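Local coordinates for Tae4 (Agrobacterium tumefaciens, PDB 6IJF), which probably acts as a type VI secretion amidase effector that cleaves peptide bonds in the peptidoglycan of rival bacteria, at residues I112-P125 and Y150-S164. Sequence-based numbering, arbitrary orientation.
Sequences IGARNGVVAFNNIP and YYNSETIWFWPLQAS
A chi1 of -179° turns Phe-158 CG away from the backbone nitrogen and carries the ring across strand 116-122, with CE1 3.7 Å from Gly-117 N, while Arg-115, bent at chi3 (-64°), folds its guanidinium back to the edge of that ring. The two side chains lie at one end of an antiparallel strand pair, 116-122 with 155-160, at the heart of the five-stranded sheet. CG1 of Ile-112 sits over one face of the phenyl, 3.8 Å from the centroid of the Phe-158 ring. Arg-115 NE bonds back to Ile-112 O, and its NH2 reaches both Gly-111 O, by a hydrogen bond, and Asp-101, by a salt bridge. A classic beta bulge follows, in which Asn-116 O accepts from both Leu-161 N (2.8 Å) and Gln-162 N (3.2 Å). On the other face of the sheet, Val-118 CG1 packs 3.7 Å from Trp-159 CE3, with Trp-159 resting on Met-91 of helix 84-92. Back on the face of Phe-158, Phe-121 lays its ring against Tyr-150 N, and Ile-124 CD1 makes a CH-pi contact over the Tyr-150 face, whose edge-to-face partner His-132 belongs to a probable Cys-His-Asp triad. At the far bulge, Thr-155 OG1 donates to Asn-122 OD1 (3.0 Å), an oxygen that also rests over the indole face of Trp-157, 3.6 Å from its CE2.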
loop_
_atom_site.group_PDB
_atom_site.type_symbol
_atom_site.label_atom_id
_atom_site.label_comp_id
_atom_site.label_asym_id
_atom_site.label_seq_id
_atom_site.Cartn_x
_atom_site.Cartn_y
_atom_site.Cartn_z
ATOM N N ILE C 112 12.076 -19.034 -6.496
ATOM C CA ILE C 112 11.139 -19.098 -7.663
ATOM C C ILE C 112 11.865 -18.556 -8.909
ATOM O O ILE C 112 11.812 -19.217 -9.939
ATOM C CB ILE C 112 9.835 -18.326 -7.374
ATOM C CG1 ILE C 112 9.011 -19.030 -6.282
ATOM C CG2 ILE C 112 9.028 -18.127 -8.647
ATOM C CD1 ILE C 112 7.874 -18.225 -5.709
ATOM N N GLY C 113 12.478 -17.369 -8.812
ATOM C CA GLY C 113 13.248 -16.788 -9.922
ATOM C C GLY C 113 12.349 -16.473 -11.099
ATOM O O GLY C 113 11.285 -15.847 -10.878
ATOM N N ALA C 114 12.719 -16.925 -12.300
ATOM C CA ALA C 114 11.959 -16.650 -13.541
ATOM C C ALA C 114 10.969 -17.797 -13.811
ATOM O O ALA C 114 10.285 -17.764 -14.844
ATOM C CB ALA C 114 12.907 -16.411 -14.701
ATOM N N ARG C 115 10.861 -18.739 -12.879
ATOM C CA ARG C 115 10.022 -19.956 -13.032
ATOM C C ARG C 115 8.562 -19.581 -12.731
ATOM O O ARG C 115 8.305 -18.519 -12.093
ATOM C CB ARG C 115 10.599 -21.106 -12.197
ATOM C CG ARG C 115 12.077 -21.386 -12.477
ATOM C CD ARG C 115 12.649 -22.548 -11.695
ATOM N NE ARG C 115 12.653 -22.298 -10.258
ATOM C CZ ARG C 115 12.669 -23.253 -9.334
ATOM N NH1 ARG C 115 12.682 -24.520 -9.698
ATOM N NH2 ARG C 115 12.660 -22.965 -8.047
ATOM N N ASN C 116 7.649 -20.365 -13.298
ATOM C CA ASN C 116 6.187 -20.281 -13.105
ATOM C C ASN C 116 5.768 -21.614 -12.490
ATOM O O ASN C 116 6.419 -22.653 -12.771
ATOM C CB ASN C 116 5.436 -20.019 -14.411
ATOM C CG ASN C 116 5.978 -18.862 -15.221
ATOM O OD1 ASN C 116 6.175 -18.986 -16.430
ATOM N ND2 ASN C 116 6.193 -17.725 -14.592
ATOM N N GLY C 117 4.745 -21.595 -11.659
ATOM C CA GLY C 117 4.218 -22.846 -11.097
ATOM C C GLY C 117 3.176 -22.638 -10.039
ATOM O O GLY C 117 2.458 -21.621 -10.083
ATOM N N VAL C 118 3.014 -23.638 -9.191
ATOM C CA VAL C 118 2.025 -23.630 -8.083
ATOM C C VAL C 118 2.796 -23.272 -6.826
ATOM O O VAL C 118 3.958 -23.688 -6.722
ATOM C CB VAL C 118 1.326 -24.995 -7.935
ATOM C CG1 VAL C 118 0.348 -24.983 -6.778
ATOM C CG2 VAL C 118 0.655 -25.411 -9.231
ATOM N N VAL C 119 2.194 -22.501 -5.938
ATOM C CA VAL C 119 2.872 -22.052 -4.694
ATOM C C VAL C 119 1.917 -22.259 -3.526
ATOM O O VAL C 119 0.732 -21.950 -3.676
ATOM C CB VAL C 119 3.362 -20.594 -4.788
ATOM C CG1 VAL C 119 2.222 -19.614 -5.016
ATOM C CG2 VAL C 119 4.189 -20.224 -3.568
ATOM N N ALA C 120 2.449 -22.719 -2.402
ATOM C CA ALA C 120 1.726 -22.861 -1.128
ATOM C C ALA C 120 2.461 -22.071 -0.057
ATOM O O ALA C 120 3.662 -22.316 0.146
ATOM C CB ALA C 120 1.623 -24.317 -0.778
ATOM N N PHE C 121 1.757 -21.120 0.541
ATOM C CA PHE C 121 2.196 -20.287 1.681
ATOM C C PHE C 121 1.613 -20.948 2.922
ATOM O O PHE C 121 0.385 -20.869 3.105
ATOM C CB PHE C 121 1.744 -18.840 1.506
ATOM C CG PHE C 121 2.206 -18.188 0.222
ATOM C CD1 PHE C 121 3.463 -17.598 0.122
ATOM C CD2 PHE C 121 1.373 -18.130 -0.878
ATOM C CE1 PHE C 121 3.871 -17.000 -1.057
ATOM C CE2 PHE C 121 1.766 -17.492 -2.045
ATOM C CZ PHE C 121 3.020 -16.947 -2.146
ATOM N N ASN C 122 2.459 -21.605 3.718
ATOM C CA ASN C 122 2.006 -22.431 4.871
ATOM C C ASN C 122 2.090 -21.625 6.167
ATOM O O ASN C 122 3.166 -21.049 6.421
ATOM C CB ASN C 122 2.821 -23.712 4.998
ATOM C CG ASN C 122 2.926 -24.448 3.692
ATOM O OD1 ASN C 122 4.023 -24.589 3.137
ATOM N ND2 ASN C 122 1.790 -24.847 3.150
ATOM N N ASN C 123 1.015 -21.603 6.953
ATOM C CA ASN C 123 0.948 -20.997 8.308
ATOM C C ASN C 123 1.185 -19.487 8.227
ATOM O O ASN C 123 2.308 -18.995 8.494
ATOM C CB ASN C 123 1.898 -21.751 9.248
ATOM C CG ASN C 123 1.664 -23.242 9.174
ATOM O OD1 ASN C 123 0.537 -23.706 9.349
ATOM N ND2 ASN C 123 2.700 -23.981 8.821
ATOM N N ILE C 124 0.153 -18.757 7.872
ATOM C CA ILE C 124 0.174 -17.275 7.742
ATOM C C ILE C 124 -0.149 -16.615 9.078
ATOM O O ILE C 124 -1.186 -16.878 9.659
ATOM C CB ILE C 124 -0.793 -16.830 6.628
ATOM C CG1 ILE C 124 -0.347 -17.453 5.293
ATOM C CG2 ILE C 124 -0.928 -15.317 6.593
ATOM C CD1 ILE C 124 -1.447 -17.628 4.254
ATOM N N PRO C 125 0.737 -15.738 9.585
ATOM C CA PRO C 125 0.461 -14.942 10.785
ATOM C C PRO C 125 -0.874 -14.180 10.788
ATOM O O PRO C 125 -1.044 -13.263 9.959
ATOM C CB PRO C 125 1.626 -13.918 10.780
ATOM C CG PRO C 125 2.766 -14.670 10.147
ATOM C CD PRO C 125 2.100 -15.489 9.064
ATOM N N TYR C 150 1.641 -14.398 0.134
ATOM C CA TYR C 150 1.715 -14.263 1.615
ATOM C C TYR C 150 3.132 -14.620 2.070
ATOM O O TYR C 150 3.369 -15.686 2.635
ATOM C CB TYR C 150 0.682 -15.150 2.304
ATOM C CG TYR C 150 -0.710 -14.605 2.203
ATOM C CD1 TYR C 150 -1.160 -13.641 3.091
ATOM C CD2 TYR C 150 -1.569 -15.036 1.208
ATOM C CE1 TYR C 150 -2.449 -13.147 3.021
ATOM C CE2 TYR C 150 -2.855 -14.536 1.120
ATOM C CZ TYR C 150 -3.303 -13.607 2.038
ATOM O OH TYR C 150 -4.552 -13.093 1.905
ATOM N N TYR C 151 4.089 -13.757 1.765
ATOM C CA TYR C 151 5.498 -13.961 2.164
ATOM C C TYR C 151 5.626 -13.820 3.685
ATOM O O TYR C 151 6.647 -14.234 4.199
ATOM C CB TYR C 151 6.419 -12.994 1.430
ATOM C CG TYR C 151 6.825 -13.402 0.044
ATOM C CD1 TYR C 151 5.908 -13.459 -0.999
ATOM C CD2 TYR C 151 8.153 -13.651 -0.250
ATOM C CE1 TYR C 151 6.295 -13.803 -2.276
ATOM C CE2 TYR C 151 8.554 -13.977 -1.523
ATOM C CZ TYR C 151 7.629 -14.050 -2.549
ATOM O OH TYR C 151 8.032 -14.381 -3.815
ATOM N N ASN C 152 4.566 -13.440 4.405
ATOM C CA ASN C 152 4.590 -13.419 5.892
ATOM C C ASN C 152 4.434 -14.852 6.435
ATOM O O ASN C 152 4.411 -15.007 7.653
ATOM C CB ASN C 152 3.565 -12.436 6.483
ATOM C CG ASN C 152 2.119 -12.741 6.146
ATOM O OD1 ASN C 152 1.822 -13.221 5.053
ATOM N ND2 ASN C 152 1.206 -12.418 7.049
ATOM N N SER C 153 4.403 -15.871 5.579
ATOM C CA SER C 153 4.152 -17.274 5.980
ATOM C C SER C 153 5.439 -17.899 6.537
ATOM O O SER C 153 6.532 -17.380 6.265
ATOM C CB SER C 153 3.533 -18.067 4.836
ATOM O OG SER C 153 4.497 -18.406 3.860
ATOM N N GLU C 154 5.297 -19.001 7.271
ATOM C CA GLU C 154 6.409 -19.760 7.910
ATOM C C GLU C 154 7.266 -20.462 6.846
ATOM O O GLU C 154 8.517 -20.330 6.880
ATOM C CB GLU C 154 5.828 -20.767 8.899
ATOM C CG GLU C 154 6.868 -21.634 9.590
ATOM C CD GLU C 154 6.280 -22.550 10.656
ATOM O OE1 GLU C 154 5.291 -23.256 10.355
ATOM O OE2 GLU C 154 6.813 -22.571 11.798
ATOM N N THR C 155 6.638 -21.224 5.953
ATOM C CA THR C 155 7.330 -21.895 4.829
ATOM C C THR C 155 6.535 -21.633 3.557
ATOM O O THR C 155 5.319 -21.353 3.626
ATOM C CB THR C 155 7.552 -23.401 5.036
ATOM O OG1 THR C 155 6.288 -24.054 4.996
ATOM C CG2 THR C 155 8.228 -23.747 6.350
ATOM N N ILE C 156 7.242 -21.671 2.445
ATOM C CA ILE C 156 6.664 -21.487 1.100
ATOM C C ILE C 156 7.089 -22.690 0.272
ATOM O O ILE C 156 8.307 -22.950 0.191
ATOM C CB ILE C 156 7.146 -20.153 0.529
ATOM C CG1 ILE C 156 6.704 -19.013 1.452
ATOM C CG2 ILE C 156 6.683 -19.989 -0.907
ATOM C CD1 ILE C 156 7.345 -17.698 1.173
ATOM N N TRP C 157 6.118 -23.399 -0.303
ATOM C CA TRP C 157 6.411 -24.521 -1.220
ATOM C C TRP C 157 6.193 -24.042 -2.644
ATOM O O TRP C 157 5.120 -23.474 -2.945
ATOM C CB TRP C 157 5.549 -25.741 -0.916
ATOM C CG TRP C 157 5.785 -26.364 0.418
ATOM C CD1 TRP C 157 6.857 -26.192 1.241
ATOM C CD2 TRP C 157 4.944 -27.346 1.042
ATOM N NE1 TRP C 157 6.724 -26.978 2.349
ATOM C CE2 TRP C 157 5.561 -27.697 2.259
ATOM C CE3 TRP C 157 3.735 -27.955 0.696
ATOM C CZ2 TRP C 157 5.006 -28.638 3.129
ATOM C CZ3 TRP C 157 3.178 -28.870 1.559
ATOM C CH2 TRP C 157 3.807 -29.205 2.761
ATOM N N PHE C 158 7.155 -24.306 -3.506
ATOM C CA PHE C 158 7.066 -23.990 -4.951
ATOM C C PHE C 158 7.194 -25.273 -5.770
ATOM O O PHE C 158 8.203 -25.988 -5.640
ATOM C CB PHE C 158 8.149 -22.985 -5.322
ATOM C CG PHE C 158 8.111 -22.593 -6.764
ATOM C CD1 PHE C 158 6.938 -22.152 -7.333
ATOM C CD2 PHE C 158 9.244 -22.708 -7.564
ATOM C CE1 PHE C 158 6.881 -21.829 -8.681
ATOM C CE2 PHE C 158 9.189 -22.378 -8.910
ATOM C CZ PHE C 158 8.009 -21.928 -9.463
ATOM N N TRP C 159 6.216 -25.516 -6.640
ATOM C CA TRP C 159 6.265 -26.566 -7.702
ATOM C C TRP C 159 6.452 -25.903 -9.062
ATOM O O TRP C 159 5.501 -25.361 -9.623
ATOM C CB TRP C 159 4.972 -27.366 -7.704
ATOM C CG TRP C 159 4.648 -28.155 -6.475
ATOM C CD1 TRP C 159 4.983 -29.453 -6.252
ATOM C CD2 TRP C 159 3.795 -27.777 -5.376
ATOM N NE1 TRP C 159 4.430 -29.898 -5.086
ATOM C CE2 TRP C 159 3.658 -28.912 -4.546
ATOM C CE3 TRP C 159 3.117 -26.613 -5.012
ATOM C CZ2 TRP C 159 2.942 -28.886 -3.359
ATOM C CZ3 TRP C 159 2.382 -26.604 -3.858
ATOM C CH2 TRP C 159 2.292 -27.724 -3.039
ATOM N N PRO C 160 7.670 -25.905 -9.648
ATOM C CA PRO C 160 7.874 -25.310 -10.970
ATOM C C PRO C 160 7.192 -26.132 -12.082
ATOM O O PRO C 160 7.187 -27.323 -11.967
ATOM C CB PRO C 160 9.400 -25.315 -11.139
ATOM C CG PRO C 160 9.870 -26.418 -10.241
ATOM C CD PRO C 160 8.901 -26.470 -9.077
ATOM N N LEU C 161 6.600 -25.469 -13.077
ATOM C CA LEU C 161 5.934 -26.091 -14.255
ATOM C C LEU C 161 6.453 -25.479 -15.564
ATOM O O LEU C 161 6.382 -26.132 -16.632
ATOM C CB LEU C 161 4.427 -25.865 -14.129
ATOM C CG LEU C 161 3.749 -26.604 -12.990
ATOM C CD1 LEU C 161 2.277 -26.286 -13.014
ATOM C CD2 LEU C 161 3.990 -28.115 -13.054
ATOM N N GLN C 162 6.874 -24.221 -15.512
ATOM C CA GLN C 162 7.469 -23.450 -16.641
ATOM C C GLN C 162 8.700 -22.690 -16.099
ATOM O O GLN C 162 8.763 -22.447 -14.855
ATOM C CB GLN C 162 6.430 -22.464 -17.211
ATOM C CG GLN C 162 6.658 -22.099 -18.671
ATOM C CD GLN C 162 5.365 -21.660 -19.313
ATOM O OE1 GLN C 162 4.846 -20.592 -19.004
ATOM N NE2 GLN C 162 4.816 -22.500 -20.182
ATOM N N ALA C 163 9.660 -22.354 -16.970
ATOM C CA ALA C 163 10.894 -21.618 -16.612
ATOM C C ALA C 163 10.898 -20.249 -17.313
ATOM O O ALA C 163 11.936 -19.557 -17.250
ATOM C CB ALA C 163 12.100 -22.455 -16.971
ATOM N N SER C 164 9.765 -19.868 -17.921
ATOM C CA SER C 164 9.670 -18.729 -18.873
ATOM C C SER C 164 8.210 -18.319 -19.077
ATOM O O SER C 164 7.874 -17.279 -18.533
ATOM C CB SER C 164 10.336 -19.093 -20.192
ATOM O OG SER C 164 11.748 -19.071 -20.063
#